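Local coordinates for hypothetical protein PH1952 (Pyrococcus horikoshii, PDB 1ZJJ), which is a magnesium-binding member of the HAD superfamily and probably acts as a phosphatase, though its physiological substrate is not established, at residues 194-197 and 198-202. Sequence-based numbering, arbitrary orientation.
Sequences EVVR and EMFPG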
# COMPACT_ATOMS: atom_id res chain seq x y z
N GLU B 194 -3.32 0.03 26.24
CA GLU B 194 -4.04 -0.91 27.09
C GLU B 194 -3.07 -1.94 27.65
O GLU B 194 -3.18 -2.33 28.81
CB GLU B 194 -5.15 -1.61 26.29
CG GLU B 194 -5.86 -2.70 27.06
CD GLU B 194 -7.10 -3.21 26.35
OE1 GLU B 194 -7.03 -3.45 25.13
OE2 GLU B 194 -8.13 -3.39 27.02
N VAL B 195 -2.10 -2.36 26.84
CA VAL B 195 -1.11 -3.33 27.30
C VAL B 195 -0.17 -2.75 28.36
O VAL B 195 0.12 -3.40 29.37
CB VAL B 195 -0.29 -3.89 26.13
CG1 VAL B 195 0.85 -4.76 26.65
CG2 VAL B 195 -1.18 -4.73 25.23
N VAL B 196 0.30 -1.54 28.13
CA VAL B 196 1.19 -0.87 29.09
C VAL B 196 0.47 -0.70 30.42
O VAL B 196 1.02 -0.97 31.48
CB VAL B 196 1.62 0.53 28.57
CG1 VAL B 196 2.32 1.31 29.67
CG2 VAL B 196 2.55 0.38 27.37
N ARG B 197 -0.78 -0.24 30.35
CA ARG B 197 -1.60 -0.01 31.53
C ARG B 197 -1.84 -1.24 32.37
O ARG B 197 -1.89 -1.18 33.60
CB ARG B 197 -2.95 0.57 31.13
CG ARG B 197 -3.05 2.03 31.43
CD ARG B 197 -2.74 2.24 32.89
NE ARG B 197 -2.48 3.64 33.17
CZ ARG B 197 -1.70 4.08 34.15
NH1 ARG B 197 -1.09 3.24 34.97
NH2 ARG B 197 -1.56 5.38 34.30
N GLU B 198 -2.03 -2.35 31.68
CA GLU B 198 -2.27 -3.64 32.28
C GLU B 198 -1.05 -4.06 33.10
O GLU B 198 -1.17 -4.67 34.16
CB GLU B 198 -2.58 -4.64 31.14
CG GLU B 198 -2.44 -6.12 31.45
CD GLU B 198 -3.35 -6.58 32.55
OE1 GLU B 198 -4.42 -5.97 32.76
OE2 GLU B 198 -3.00 -7.58 33.22
N MET B 199 0.14 -3.71 32.61
CA MET B 199 1.39 -4.05 33.28
C MET B 199 1.65 -3.12 34.48
O MET B 199 2.09 -3.56 35.53
CB MET B 199 2.56 -3.93 32.32
CG MET B 199 3.90 -4.33 32.92
SD MET B 199 5.26 -4.23 31.74
CE MET B 199 4.58 -5.20 30.39
N PHE B 200 1.36 -1.84 34.30
CA PHE B 200 1.54 -0.86 35.35
C PHE B 200 0.19 -0.18 35.57
O PHE B 200 -0.08 0.87 35.01
CB PHE B 200 2.58 0.17 34.92
CG PHE B 200 3.88 -0.42 34.47
CD1 PHE B 200 4.78 -0.96 35.39
CD2 PHE B 200 4.20 -0.45 33.12
CE1 PHE B 200 5.98 -1.54 34.96
CE2 PHE B 200 5.39 -1.02 32.68
CZ PHE B 200 6.28 -1.56 33.60
N PRO B 201 -0.68 -0.76 36.41
CA PRO B 201 -2.03 -0.27 36.75
C PRO B 201 -2.34 1.16 37.21
O PRO B 201 -3.15 1.82 36.58
CB PRO B 201 -2.51 -1.31 37.77
CG PRO B 201 -1.86 -2.56 37.35
CD PRO B 201 -0.42 -2.04 37.07
N GLY B 202 -1.71 1.65 38.27
CA GLY B 202 -2.03 3.00 38.71
C GLY B 202 -0.88 4.00 38.69
O GLY B 202 -1.01 5.08 39.25
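Arg197 reaches past the C-terminal end of helix 190-199 and bonds to the backbone that follows it. Arg197 NH1 donates to Phe200 O at 2.6 Å. The oxygen sits at the guanidinium edge, 18° out of its plane. Arg197 NH1 also lies 3.0 Å from Pro201 O, but the angle is too poor for a hydrogen bond. An unusual chi1 of -105° and a bend at chi2 together bring the guanidinium of Arg197 back to the Phe200 and Pro201 carbonyls.

The last helical turn closes on Val196 O. Val196 O accepts a bond from Phe200 N at 3.0 Å, fairly straight and in the carbonyl plane, and a weak one from Met199 N. Phe200 is the first residue to leave helical geometry. Pro201 has no N-H to offer Arg197 O; instead Pro201 CA makes a CH...O contact with Arg197 O at 3.3 Å.

This helix packs on the parallel six-stranded sheet of the Rossmann-like HAD core, and the turn leads into strand 204-209. In Phe200 a chi1 of -53° sets CG beside the backbone N and anti to the carbonyl carbon, with Phe200 CD2 4.3 Å from Val196 CG1. Met199 CG lies over one face of the Phe200 ring, offset toward the rim. Val196 and Phe200 both touch Ile5 of strand 2-6, while Met199 rests on Ala37 and Ile67.

Further out, Tyr193 OH accepts from Arg197 NE and Glu203 O from Arg197 NH2; with Phe200 O, all three guanidinium nitrogens have an acceptor, which limits rotation of the group. One turn back, Glu194 forms a salt bridge with Lys79 and a hydrogen bond with His80.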